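Local coordinates for protein N-acetylmuramoyl-l-alanine amidase (Bartonella henselae, PDB 3NE8) that probably hydrolyses the amide bond between N-acetylmuramic acid and L-alanine in peptidoglycan with a zinc ion, in cell-wall remodelling for cell division, at residues 11-16 and 82-87; 33-38 and 207-212; 52-57 and 64-69; 189-194 and 201-206. All blocks are in the same frame, centred on the assembly; numbering follows the deposited sequence. Where two conformers were deposited one is given.

Contact 1: residues 11-16 and 82-87. With ZN (zinc ion), chain B.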
loop_
_atom_site.group_PDB
_atom_site.type_symbol
_atom_site.label_atom_id
_atom_site.label_comp_id
_atom_site.label_asym_id
_atom_site.label_seq_id
_atom_site.Cartn_x
_atom_site.Cartn_y
_atom_site.Cartn_z
ATOM N N PRO A 11 -8.953 -12.283 -19.559
ATOM C CA PRO A 11 -8.036 -12.736 -20.614
ATOM C C PRO A 11 -8.165 -11.825 -21.835
ATOM O O PRO A 11 -9.217 -11.784 -22.482
ATOM C CB PRO A 11 -8.524 -14.160 -20.939
ATOM C CG PRO A 11 -9.499 -14.524 -19.851
ATOM C CD PRO A 11 -10.069 -13.225 -19.357
ATOM N N GLY A 12 -7.111 -11.067 -22.129
ATOM C CA GLY A 12 -7.169 -10.115 -23.227
ATOM C C GLY A 12 -7.583 -10.744 -24.547
ATOM O O GLY A 12 -7.260 -11.904 -24.835
ATOM N N HIS A 13 -8.296 -9.958 -25.355
ATOM C CA HIS A 13 -8.684 -10.349 -26.713
ATOM C C HIS A 13 -9.678 -11.495 -26.667
ATOM O O HIS A 13 -10.374 -11.645 -25.664
ATOM C CB HIS A 13 -7.438 -10.591 -27.575
ATOM C CG HIS A 13 -6.444 -9.492 -27.412
ATOM N ND1 HIS A 13 -6.580 -8.266 -28.030
ATOM C CD2 HIS A 13 -5.381 -9.378 -26.581
ATOM C CE1 HIS A 13 -5.618 -7.458 -27.615
ATOM N NE2 HIS A 13 -4.876 -8.109 -26.735
ATOM N N GLY A 14 -9.815 -12.246 -27.756
ATOM C CA GLY A 14 -10.823 -13.294 -27.833
ATOM C C GLY A 14 -11.660 -13.221 -29.095
ATOM O O GLY A 14 -11.922 -12.147 -29.636
ATOM N N GLY A 15 -12.079 -14.387 -29.573
ATOM C CA GLY A 15 -12.944 -14.473 -30.731
ATOM C C GLY A 15 -12.253 -13.931 -31.960
ATOM O O GLY A 15 -11.132 -14.323 -32.282
ATOM N N ILE A 16 -12.934 -13.035 -32.659
ATOM C CA ILE A 16 -12.394 -12.459 -33.881
ATOM C C ILE A 16 -11.076 -11.718 -33.640
ATOM O O ILE A 16 -10.280 -11.540 -34.563
ATOM C CB ILE A 16 -13.418 -11.522 -34.569
ATOM C CG1 ILE A 16 -12.930 -11.113 -35.962
ATOM C CG2 ILE A 16 -13.701 -10.301 -33.704
ATOM C CD1 ILE A 16 -12.764 -12.273 -36.911
ATOM N N HIS A 82 -2.376 -9.840 -20.718
ATOM C CA HIS A 82 -1.967 -9.571 -22.094
ATOM C C HIS A 82 -0.606 -10.146 -22.434
ATOM O O HIS A 82 0.177 -10.479 -21.542
ATOM C CB HIS A 82 -1.990 -8.061 -22.354
ATOM C CG HIS A 82 -3.377 -7.528 -22.432
ATOM N ND1 HIS A 82 -4.022 -7.335 -23.633
ATOM C CD2 HIS A 82 -4.289 -7.271 -21.463
ATOM C CE1 HIS A 82 -5.264 -6.942 -23.399
ATOM N NE2 HIS A 82 -5.449 -6.893 -22.093
ATOM N N ALA A 83 -0.353 -10.274 -23.733
ATOM C CA ALA A 83 0.953 -10.656 -24.255
ATOM C C ALA A 83 1.113 -10.008 -25.630
ATOM O O ALA A 83 1.035 -10.666 -26.670
ATOM C CB ALA A 83 1.081 -12.167 -24.337
ATOM N N ASP A 84 1.322 -8.699 -25.622
ATOM C CA ASP A 84 1.205 -7.895 -26.824
ATOM C C ASP A 84 2.472 -7.789 -27.647
ATOM O O ASP A 84 3.551 -8.209 -27.235
ATOM C CB ASP A 84 0.747 -6.490 -26.438
ATOM C CG ASP A 84 -0.700 -6.468 -26.019
ATOM O OD1 ASP A 84 -1.552 -6.740 -26.890
ATOM O OD2 ASP A 84 -0.993 -6.217 -24.833
ATOM N N THR A 85 2.316 -7.232 -28.837
ATOM C CA THR A 85 3.453 -6.799 -29.628
ATOM C C THR A 85 3.696 -5.329 -29.313
ATOM O O THR A 85 2.749 -4.542 -29.268
ATOM C CB THR A 85 3.179 -6.955 -31.132
ATOM O OG1 THR A 85 3.314 -8.332 -31.500
ATOM C CG2 THR A 85 4.161 -6.125 -31.945
ATOM N N ILE A 86 4.949 -4.963 -29.065
ATOM C CA ILE A 86 5.288 -3.556 -28.845
ATOM C C ILE A 86 6.220 -3.105 -29.955
ATOM O O ILE A 86 6.759 -3.930 -30.696
ATOM C CB ILE A 86 5.881 -3.265 -27.440
ATOM C CG1 ILE A 86 6.936 -4.298 -27.051
ATOM C CG2 ILE A 86 4.776 -3.216 -26.388
ATOM C CD1 ILE A 86 7.580 -4.016 -25.704
ATOM N N ASP A 87 6.396 -1.793 -30.075
ATOM C CA ASP A 87 7.069 -1.217 -31.233
ATOM C C ASP A 87 8.534 -1.641 -31.335
ATOM O O ASP A 87 9.064 -1.828 -32.431
ATOM C CB ASP A 87 6.931 0.308 -31.215
ATOM C CG ASP A 87 5.478 0.758 -31.223
ATOM O OD1 ASP A 87 4.593 -0.075 -31.529
ATOM O OD2 ASP A 87 5.221 1.945 -30.926
HETATM ZN ZN ZN B . -3.187 -7.318 -25.647
#
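The imidazole of H82 meets G12 over one face and H13 at its edge. G12 CA sits 4.0 Å from the centroid of the H82 ring, 27° off its normal, a CH-pi contact made possible by a backbone that carries no side chain there. H13 NE2 comes in near the H82 ring plane, and the two imidazoles are turned 82° apart, neither stacked nor edge-to-face. What sets this geometry is the zinc site of the amidase, built where the adjacent parallel strands 5-11 and 77-82 run out into loops. H13 NE2 and H82 ND1 each bind zinc at 2.2 Å; their mutual separation of 3.3 Å reflects the shared metal and is not a hydrogen bond. In both histidines CG lies anti to the carbonyl carbon (chi1 -72° in H82), which lets the two rings converge on the ion at about a right angle. The nitrogens facing away from zinc are also held, H13 ND1 by D17 and H82 NE2 by S80, so second-shell bonds help fix the rotation of each ring. E28 and E115 each add an OE2 to the metal. E115 belongs to helix 106-116, whose L111 also touches D84, and its place on the zinc, occupying a coordination position, is consistent with an autoinhibited state controlled by a conformational switch. The D84 carboxylate, its plane nearly perpendicular to the H13 ring, grasps the ion unevenly: D84 OD1 binds zinc at 2.1 Å, while D84 OD2 stands at a longer 2.6 Å.

Contact 2: residues 33-38 and 207-212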
loop_
_atom_site.group_PDB
_atom_site.type_symbol
_atom_site.label_atom_id
_atom_site.label_comp_id
_atom_site.label_asym_id
_atom_site.label_seq_id
_atom_site.Cartn_x
_atom_site.Cartn_y
_atom_site.Cartn_z
ATOM N N LEU A 33 -5.944 -16.574 -22.171
ATOM C CA LEU A 33 -6.952 -17.457 -21.584
ATOM C C LEU A 33 -6.269 -18.567 -20.787
ATOM O O LEU A 33 -6.683 -18.871 -19.664
ATOM C CB LEU A 33 -7.879 -18.020 -22.665
ATOM C CG LEU A 33 -9.012 -18.938 -22.199
ATOM C CD1 LEU A 33 -9.933 -18.226 -21.219
ATOM C CD2 LEU A 33 -9.804 -19.443 -23.394
ATOM N N ALA A 34 -5.211 -19.156 -21.349
ATOM C CA ALA A 34 -4.500 -20.225 -20.651
ATOM C C ALA A 34 -3.885 -19.688 -19.363
ATOM O O ALA A 34 -3.882 -20.345 -18.321
ATOM C CB ALA A 34 -3.421 -20.836 -21.549
ATOM N N PHE A 35 -3.307 -18.496 -19.436
ATOM C CA PHE A 35 -2.709 -17.900 -18.248
ATOM C C PHE A 35 -3.772 -17.597 -17.192
ATOM O O PHE A 35 -3.564 -17.849 -16.001
ATOM C CB PHE A 35 -1.913 -16.642 -18.589
ATOM C CG PHE A 35 -1.108 -16.136 -17.426
ATOM C CD1 PHE A 35 0.172 -16.617 -17.202
ATOM C CD2 PHE A 35 -1.659 -15.246 -16.520
ATOM C CE1 PHE A 35 0.913 -16.182 -16.114
ATOM C CE2 PHE A 35 -0.920 -14.810 -15.421
ATOM C CZ PHE A 35 0.364 -15.284 -15.228
ATOM N N ALA A 36 -4.894 -17.027 -17.615
ATOM C CA ALA A 36 -5.981 -16.730 -16.688
ATOM C C ALA A 36 -6.456 -17.996 -15.991
ATOM O O ALA A 36 -6.721 -17.979 -14.783
ATOM C CB ALA A 36 -7.138 -16.048 -17.408
ATOM N N ARG A 37 -6.584 -19.084 -16.747
ATOM C CA ARG A 37 -7.008 -20.354 -16.163
ATOM C C ARG A 37 -5.978 -20.861 -15.137
ATOM O O ARG A 37 -6.344 -21.401 -14.089
ATOM C CB ARG A 37 -7.280 -21.369 -17.275
ATOM C CG ARG A 37 -8.534 -21.030 -18.060
ATOM C CD ARG A 37 -8.653 -21.824 -19.335
ATOM N NE ARG A 37 -9.995 -21.698 -19.907
ATOM C CZ ARG A 37 -10.366 -22.201 -21.081
ATOM N NH1 ARG A 37 -9.476 -22.804 -21.864
ATOM N NH2 ARG A 37 -11.630 -22.076 -21.483
ATOM N N ALA A 38 -4.692 -20.687 -15.438
ATOM C CA ALA A 38 -3.650 -21.100 -14.498
ATOM C C ALA A 38 -3.688 -20.261 -13.219
ATOM O O ALA A 38 -3.521 -20.783 -12.115
ATOM C CB ALA A 38 -2.281 -21.003 -15.154
ATOM N N GLN A 207 4.833 -24.561 -17.734
ATOM C CA GLN A 207 5.437 -24.602 -16.407
ATOM C C GLN A 207 5.921 -23.212 -16.004
ATOM O O GLN A 207 5.777 -22.797 -14.838
ATOM C CB GLN A 207 6.580 -25.621 -16.346
ATOM C CG GLN A 207 7.224 -25.737 -14.972
ATOM C CD GLN A 207 6.223 -26.061 -13.870
ATOM O OE1 GLN A 207 5.246 -26.780 -14.089
ATOM N NE2 GLN A 207 6.468 -25.529 -12.675
ATOM N N TRP A 208 6.480 -22.477 -16.956
ATOM C CA TRP A 208 6.891 -21.113 -16.672
ATOM C C TRP A 208 5.658 -20.259 -16.375
ATOM O O TRP A 208 5.633 -19.480 -15.419
ATOM C CB TRP A 208 7.710 -20.544 -17.835
ATOM C CG TRP A 208 8.069 -19.123 -17.609
ATOM C CD1 TRP A 208 9.174 -18.642 -16.965
ATOM C CD2 TRP A 208 7.304 -17.991 -18.003
ATOM N NE1 TRP A 208 9.140 -17.270 -16.937
ATOM C CE2 TRP A 208 7.998 -16.844 -17.566
ATOM C CE3 TRP A 208 6.097 -17.832 -18.687
ATOM C CZ2 TRP A 208 7.524 -15.555 -17.797
ATOM C CZ3 TRP A 208 5.624 -16.562 -18.905
ATOM C CH2 TRP A 208 6.338 -15.433 -18.466
ATOM N N ARG A 209 4.617 -20.427 -17.183
ATOM C CA ARG A 209 3.385 -19.677 -16.956
ATOM C C ARG A 209 2.809 -19.956 -15.564
ATOM O O ARG A 209 2.354 -19.038 -14.871
ATOM C CB ARG A 209 2.332 -19.952 -18.040
ATOM C CG ARG A 209 2.695 -19.417 -19.417
ATOM C CD ARG A 209 1.488 -19.339 -20.372
ATOM N NE ARG A 209 0.695 -20.576 -20.409
ATOM C CZ ARG A 209 0.828 -21.544 -21.317
ATOM N NH1 ARG A 209 1.725 -21.452 -22.299
ATOM N NH2 ARG A 209 0.067 -22.624 -21.238
ATOM N N LYS A 210 2.831 -21.218 -15.153
ATOM C CA LYS A 210 2.357 -21.604 -13.830
ATOM C C LYS A 210 3.174 -20.929 -12.724
ATOM O O LYS A 210 2.619 -20.462 -11.731
ATOM C CB LYS A 210 2.410 -23.128 -13.671
ATOM C CG LYS A 210 1.887 -23.634 -12.338
ATOM C CD LYS A 210 1.972 -25.148 -12.264
ATOM C CE LYS A 210 1.312 -25.682 -11.004
ATOM N NZ LYS A 210 1.206 -27.167 -11.035
ATOM N N GLN A 211 4.487 -20.871 -12.897
ATOM C CA GLN A 211 5.340 -20.227 -11.900
ATOM C C GLN A 211 5.020 -18.740 -11.776
ATOM O O GLN A 211 4.978 -18.191 -10.670
ATOM C CB GLN A 211 6.811 -20.451 -12.237
ATOM C CG GLN A 211 7.217 -21.914 -12.054
ATOM C CD GLN A 211 8.572 -22.246 -12.645
ATOM O OE1 GLN A 211 9.270 -21.377 -13.164
ATOM N NE2 GLN A 211 8.951 -23.517 -12.569
HETATM N N MSE A 212 4.765 -18.078 -12.898
HETATM C CA MSE A 212 4.399 -16.675 -12.837
HETATM C C MSE A 212 3.029 -16.502 -12.199
HETATM O O MSE A 212 2.826 -15.590 -11.392
HETATM C CB MSE A 212 4.445 -16.013 -14.216
HETATM C CG MSE A 212 4.113 -14.536 -14.161
HETATM SE SE MSE A 212 4.445 -13.615 -15.848
HETATM C CE MSE A 212 3.709 -11.881 -15.394
HETATM O O HOH W 1 -1.024 -21.049 -18.335
#
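R209 NE gives a hydrogen bond to a water 2.7 Å away, lying in the guanidinium plane at its edge, and the same water donates a weak bond to A34 O at 2.9 Å. The R209 chain bends at chi3 (-49°), turning the guanidinium back toward helix 28-45, where NH2 packs 3.9 Å from A34 CB; NH1 is tied to L203 O, which helps fix the group's rotation. Deeper in, F35 fills the join between the helices. With its CG anti to the backbone N (chi1 -171°), the ring reaches across so that CE1 lies 3.4 Å from R209 O and CZ 4.0 Å from M212 CG, the latter at the ring edge. M212 is a selenomethionine, and its SE makes an oblique Met-aromatic contact with the F35 ring. The segments of helices 28-45 and 206-227 pass 9.4 Å apart at a crossing angle of -51°, in a helix pair packed on one side of the alpha/beta sheet; F35 also touches I81 of strand 77-82. No direct hydrogen bond joins the segments, so apolar packing of F35 and M212 carries the join, the water adding a polar link that is weak at A34 O.

Contact 3: residues 52-57 and 64-69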
loop_
_atom_site.group_PDB
_atom_site.type_symbol
_atom_site.label_atom_id
_atom_site.label_comp_id
_atom_site.label_asym_id
_atom_site.label_seq_id
_atom_site.Cartn_x
_atom_site.Cartn_y
_atom_site.Cartn_z
ATOM N N ALA A 52 -13.540 -15.027 -10.777
ATOM C CA ALA A 52 -14.330 -15.144 -11.994
ATOM C C ALA A 52 -13.496 -14.631 -13.155
ATOM O O ALA A 52 -12.609 -13.794 -12.972
ATOM C CB ALA A 52 -15.630 -14.364 -11.886
ATOM N N LEU A 53 -13.766 -15.150 -14.345
ATOM C CA LEU A 53 -13.145 -14.679 -15.573
ATOM C C LEU A 53 -14.163 -13.883 -16.401
ATOM O O LEU A 53 -15.353 -14.222 -16.414
ATOM C CB LEU A 53 -12.624 -15.866 -16.392
ATOM C CG LEU A 53 -11.192 -16.328 -16.123
ATOM C CD1 LEU A 53 -10.961 -16.707 -14.656
ATOM C CD2 LEU A 53 -10.820 -17.490 -17.036
ATOM N N THR A 54 -13.710 -12.840 -17.094
ATOM C CA THR A 54 -14.602 -12.119 -18.000
ATOM C C THR A 54 -15.094 -13.025 -19.137
ATOM O O THR A 54 -16.222 -12.883 -19.595
ATOM C CB THR A 54 -13.930 -10.874 -18.589
ATOM O OG1 THR A 54 -12.726 -11.276 -19.236
ATOM C CG2 THR A 54 -13.627 -9.844 -17.490
ATOM N N ARG A 55 -14.210 -13.890 -19.627
ATOM C CA ARG A 55 -14.552 -14.942 -20.581
ATOM C C ARG A 55 -13.809 -16.193 -20.168
ATOM O O ARG A 55 -12.659 -16.127 -19.715
ATOM C CB ARG A 55 -14.161 -14.564 -22.013
ATOM C CG ARG A 55 -12.650 -14.465 -22.253
ATOM C CD ARG A 55 -12.340 -14.014 -23.669
ATOM N NE ARG A 55 -10.911 -13.838 -23.941
ATOM C CZ ARG A 55 -10.124 -14.754 -24.502
ATOM N NH1 ARG A 55 -10.612 -15.947 -24.826
ATOM N NH2 ARG A 55 -8.853 -14.479 -24.750
ATOM N N ASP A 56 -14.481 -17.333 -20.310
ATOM C CA ASP A 56 -13.850 -18.635 -20.114
ATOM C C ASP A 56 -14.071 -19.488 -21.356
ATOM O O ASP A 56 -14.328 -20.696 -21.284
ATOM C CB ASP A 56 -14.366 -19.325 -18.854
ATOM C CG ASP A 56 -13.437 -20.421 -18.364
ATOM O OD1 ASP A 56 -13.873 -21.195 -17.497
ATOM O OD2 ASP A 56 -12.290 -20.520 -18.855
ATOM N N SER A 57 -13.963 -18.829 -22.500
ATOM C CA SER A 57 -14.121 -19.440 -23.807
ATOM C C SER A 57 -13.612 -18.437 -24.822
ATOM O O SER A 57 -13.248 -17.304 -24.469
ATOM C CB SER A 57 -15.588 -19.752 -24.083
ATOM O OG SER A 57 -16.346 -18.563 -24.180
ATOM N N SER A 64 -15.410 -2.200 -22.480
ATOM C CA SER A 64 -16.399 -1.759 -21.508
ATOM C C SER A 64 -17.173 -2.922 -20.898
ATOM O O SER A 64 -17.624 -2.844 -19.746
ATOM C CB SER A 64 -17.368 -0.767 -22.146
ATOM O OG SER A 64 -18.100 -1.391 -23.190
ATOM N N GLU A 65 -17.366 -3.992 -21.665
ATOM C CA GLU A 65 -18.069 -5.153 -21.144
ATOM C C GLU A 65 -17.209 -5.887 -20.113
ATOM O O GLU A 65 -17.729 -6.433 -19.145
ATOM C CB GLU A 65 -18.472 -6.094 -22.278
ATOM C CG GLU A 65 -19.498 -7.128 -21.877
ATOM C CD GLU A 65 -20.883 -6.532 -21.677
ATOM O OE1 GLU A 65 -21.107 -5.378 -22.100
ATOM O OE2 GLU A 65 -21.750 -7.220 -21.101
ATOM N N ARG A 66 -15.896 -5.899 -20.320
ATOM C CA ARG A 66 -14.988 -6.511 -19.354
ATOM C C ARG A 66 -15.040 -5.746 -18.026
ATOM O O ARG A 66 -15.128 -6.348 -16.952
ATOM C CB ARG A 66 -13.577 -6.550 -19.943
ATOM C CG ARG A 66 -13.502 -7.369 -21.237
ATOM C CD ARG A 66 -12.223 -7.096 -21.994
ATOM N NE ARG A 66 -12.237 -7.657 -23.345
ATOM C CZ ARG A 66 -11.612 -8.774 -23.707
ATOM N NH1 ARG A 66 -10.926 -9.488 -22.817
ATOM N NH2 ARG A 66 -11.692 -9.194 -24.966
ATOM N N VAL A 67 -15.021 -4.420 -18.110
ATOM C CA VAL A 67 -15.121 -3.577 -16.911
ATOM C C VAL A 67 -16.458 -3.803 -16.208
ATOM O O VAL A 67 -16.512 -3.953 -14.979
ATOM C CB VAL A 67 -14.934 -2.098 -17.274
ATOM C CG1 VAL A 67 -15.191 -1.200 -16.064
ATOM C CG2 VAL A 67 -13.532 -1.855 -17.810
ATOM N N LYS A 68 -17.536 -3.852 -16.976
ATOM C CA LYS A 68 -18.863 -4.064 -16.413
ATOM C C LYS A 68 -18.937 -5.391 -15.658
ATOM O O LYS A 68 -19.550 -5.483 -14.599
ATOM C CB LYS A 68 -19.906 -4.008 -17.529
ATOM C CG LYS A 68 -21.337 -4.297 -17.105
ATOM C CD LYS A 68 -22.289 -4.040 -18.271
ATOM C CE LYS A 68 -23.682 -4.590 -18.005
ATOM N NZ LYS A 68 -23.730 -6.074 -18.134
ATOM N N LYS A 69 -18.311 -6.427 -16.205
ATOM C CA LYS A 69 -18.321 -7.729 -15.544
ATOM C C LYS A 69 -17.615 -7.670 -14.189
ATOM O O LYS A 69 -18.075 -8.274 -13.222
ATOM C CB LYS A 69 -17.711 -8.804 -16.450
ATOM C CG LYS A 69 -18.599 -9.174 -17.638
ATOM C CD LYS A 69 -17.882 -10.130 -18.587
ATOM C CE LYS A 69 -18.757 -10.540 -19.771
ATOM N NZ LYS A 69 -20.015 -11.209 -19.342
#
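T54, R66 and K69 carry this contact, T54 most heavily because its side chain is directed at helix 63-72. Its methyl CG2 rests against the helix backbone, 3.8 Å from R66 O and 4.1 Å from R66 CB. With CG2 anti to the carbonyl carbon, OG1 falls between the backbone N and that carbon (chi1 56°), and hydrogen-bonds D10 OD1. K69 lies against the carbonyl and CB of T54: its methylene CD comes 3.4 Å from T54 O and 4.0 Å from T54 CB, so the aliphatic stem does the packing. R66 runs extended from CG to NE past T54 and makes a salt bridge with the same D10 OD1 through NH1; NH1 also bonds P11 O and NH2 bonds H13 O. R55 comes from the other segment, presenting its edge to R66, with R55 NE 4.5 Å from R66 NH1. R55 NH2 bonds G12 O and K29 O, and R55 NE bonds P11 O, while R55 NH1 binds S57 O at 3.0 Å, with an N-H...O angle of 158°. R66 thus holds the carbonyl of the zinc ligand H13, and R55 those of P11 and G12 just before it, so the pair probably helps to position that loop. In the fold, the contact belongs to a beta-alpha-beta crossover: the chain leaves edge strand 49-53, enters helix 63-72 and continues into parallel strand 77-82, with strand 5-11 between the two strands, while L53 turns away to pack on helix 28-45.

Contact 4: residues 189-194 and 201-206; sequences IEIGYL and KLLNNP
L203 spreads its two methyls between I191 and L194. CD2 goes to the isoleucine, coming 3.3 Å from I191 CD1 and equally near I191 CG1; CD1 goes to the leucine, 3.5 Å from L194 CD2 and 3.7 Å from L194 CG. These distances are short for carbons, but I191 and L203 were each modelled in two conformers, so the apparent tightness is doubtful. The backbone of G192 runs past the end of L203, with G192 N 3.9 Å from L203 CD2; the glycine has no side chain to come between them. I191 owes its reach to CG1 standing between the backbone N and the carbonyl carbon (chi1 58°), which aims CD1 at helix 197-203. The contact closes a strand-loop-helix unit of the alpha/beta fold: strand 186-190 of the mixed sheet runs out into the loop 191-194, and helix 197-203 packs back against it. A hydrogen bond from the backbone N of Y193 to D199 OD2 ties that loop to the helix, and Y193 OH is held by T95 and Y97. I191 continues into V31 and F35 of helix 28-45, and L194 touches the zinc ligand E28. Past L203 the chain turns with N205 N bonded to L202 O at 3.0 Å, and N205 then stands at the N-cap of helix 206-227, its OD1 making weak bonds to the backbone N atoms of Q207 and W208.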
loop_
_atom_site.group_PDB
_atom_site.type_symbol
_atom_site.label_atom_id
_atom_site.label_comp_id
_atom_site.label_asym_id
_atom_site.label_seq_id
_atom_site.Cartn_x
_atom_site.Cartn_y
_atom_site.Cartn_z
ATOM N N ILE A 189 -1.513 -6.670 -16.830
ATOM C CA ILE A 189 -0.228 -7.352 -16.746
ATOM C C ILE A 189 0.146 -7.910 -18.098
ATOM O O ILE A 189 -0.619 -8.672 -18.696
ATOM C CB ILE A 189 -0.246 -8.491 -15.721
ATOM C CG1 ILE A 189 -0.575 -7.932 -14.336
ATOM C CG2 ILE A 189 1.097 -9.222 -15.707
ATOM C CD1 ILE A 189 -0.604 -8.976 -13.235
ATOM N N GLU A 190 1.298 -7.488 -18.612
ATOM C CA GLU A 190 1.885 -8.135 -19.776
ATOM C C GLU A 190 2.716 -9.278 -19.241
ATOM O O GLU A 190 3.702 -9.061 -18.532
ATOM C CB GLU A 190 2.776 -7.174 -20.565
ATOM C CG GLU A 190 2.035 -6.017 -21.203
ATOM C CD GLU A 190 1.229 -6.394 -22.432
ATOM O OE1 GLU A 190 1.355 -7.531 -22.938
ATOM O OE2 GLU A 190 0.458 -5.520 -22.900
ATOM N N ILE A 191 2.308 -10.507 -19.525
ATOM C CA ILE A 191 3.105 -11.587 -18.991
ATOM C C ILE A 191 4.416 -11.687 -19.764
ATOM O O ILE A 191 5.412 -12.134 -19.189
ATOM C CB ILE A 191 2.357 -12.898 -18.926
ATOM C CG1 ILE A 191 1.872 -13.264 -20.318
ATOM C CG2 ILE A 191 1.202 -12.780 -17.943
ATOM C CD1 ILE A 191 1.316 -14.664 -20.425
ATOM N N GLY A 192 4.422 -11.204 -21.008
ATOM C CA GLY A 192 5.615 -11.051 -21.829
ATOM C C GLY A 192 5.174 -10.434 -23.143
ATOM O O GLY A 192 3.979 -10.231 -23.348
ATOM N N TYR A 193 6.115 -10.149 -24.040
ATOM C CA TYR A 193 5.762 -9.536 -25.316
ATOM C C TYR A 193 5.974 -10.503 -26.467
ATOM O O TYR A 193 7.086 -10.963 -26.705
ATOM C CB TYR A 193 6.557 -8.241 -25.535
ATOM C CG TYR A 193 6.216 -7.209 -24.486
ATOM C CD1 TYR A 193 5.121 -6.369 -24.642
ATOM C CD2 TYR A 193 6.953 -7.116 -23.312
ATOM C CE1 TYR A 193 4.779 -5.438 -23.661
ATOM C CE2 TYR A 193 6.621 -6.184 -22.327
ATOM C CZ TYR A 193 5.536 -5.350 -22.510
ATOM O OH TYR A 193 5.196 -4.424 -21.547
ATOM N N LEU A 194 4.907 -10.808 -27.193
ATOM C CA LEU A 194 5.025 -11.721 -28.322
ATOM C C LEU A 194 5.863 -11.158 -29.474
ATOM O O LEU A 194 6.204 -11.886 -30.405
ATOM C CB LEU A 194 3.642 -12.161 -28.804
ATOM C CG LEU A 194 3.048 -13.301 -27.973
ATOM C CD1 LEU A 194 1.602 -13.576 -28.341
ATOM C CD2 LEU A 194 3.874 -14.571 -28.140
ATOM N N LYS A 201 9.190 -17.815 -26.260
ATOM C CA LYS A 201 9.578 -19.132 -25.744
ATOM C C LYS A 201 9.115 -19.361 -24.305
ATOM O O LYS A 201 8.719 -20.473 -23.950
ATOM C CB LYS A 201 11.089 -19.357 -25.863
ATOM C CG LYS A 201 11.557 -19.635 -27.278
ATOM C CD LYS A 201 13.058 -19.895 -27.326
ATOM C CE LYS A 201 13.497 -20.315 -28.719
ATOM N NZ LYS A 201 14.951 -20.648 -28.783
ATOM N N LEU A 202 9.153 -18.322 -23.477
ATOM C CA LEU A 202 8.609 -18.420 -22.126
ATOM C C LEU A 202 7.099 -18.570 -22.163
ATOM O O LEU A 202 6.522 -19.410 -21.468
ATOM C CB LEU A 202 8.954 -17.169 -21.319
ATOM C CG LEU A 202 10.442 -16.899 -21.105
ATOM C CD1 LEU A 202 10.650 -15.576 -20.394
ATOM C CD2 LEU A 202 11.088 -18.037 -20.318
ATOM N N LEU A 203 6.459 -17.750 -22.988
ATOM C CA LEU A 203 4.999 -17.692 -23.064
ATOM C C LEU A 203 4.375 -19.020 -23.469
ATOM O O LEU A 203 3.237 -19.322 -23.094
ATOM C CB LEU A 203 4.563 -16.600 -24.043
ATOM C CG LEU A 203 4.812 -15.160 -23.593
ATOM C CD1 LEU A 203 4.641 -14.192 -24.751
ATOM C CD2 LEU A 203 3.894 -14.800 -22.438
ATOM N N ASN A 204 5.107 -19.808 -24.249
ATOM C CA ASN A 204 4.522 -21.078 -24.664
ATOM C C ASN A 204 4.857 -22.240 -23.727
ATOM O O ASN A 204 4.409 -23.360 -23.941
ATOM C CB ASN A 204 4.753 -21.393 -26.159
ATOM C CG ASN A 204 6.154 -21.891 -26.462
ATOM O OD1 ASN A 204 6.986 -22.048 -25.570
ATOM N ND2 ASN A 204 6.419 -22.146 -27.743
ATOM N N ASN A 205 5.560 -21.947 -22.640
ATOM C CA ASN A 205 5.946 -22.948 -21.652
ATOM C C ASN A 205 4.977 -22.945 -20.473
ATOM O O ASN A 205 4.974 -22.004 -19.676
ATOM C CB ASN A 205 7.369 -22.644 -21.183
ATOM C CG ASN A 205 7.871 -23.607 -20.135
ATOM O OD1 ASN A 205 7.107 -24.364 -19.537
ATOM N ND2 ASN A 205 9.178 -23.584 -19.904
ATOM N N PRO A 206 4.136 -23.988 -20.351
ATOM C CA PRO A 206 3.097 -23.920 -19.312
ATOM C C PRO A 206 3.666 -23.969 -17.907
ATOM O O PRO A 206 3.032 -23.469 -16.978
ATOM C CB PRO A 206 2.232 -25.163 -19.574
ATOM C CG PRO A 206 3.057 -26.050 -20.425
ATOM C CD PRO A 206 4.009 -25.191 -21.193
#

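Overall arrangement
All four contacts gather round one mixed sheet in the amidase domain. Contact 1 lies at the ends of strands 5-11 and 77-82, and contact 3 is nested in the chain between its segments, with centres about 15 Å apart. Contact 4 follows contact 1 in sequence, its centre about 11 Å away, joined by backbone bonding between H82 and I189. Contact 2 spans the longest stretch of chain, enclosing contacts 3 and 4 and crossing contact 1, whose segments alternate with its own; it lies about 9 Å from contact 4 between centres. Contacts 3 and 4 do not touch. Contact 1 supplies zinc ligands directly, contacts 3 and 4 lie close behind it, and contact 2 packs helices farther off.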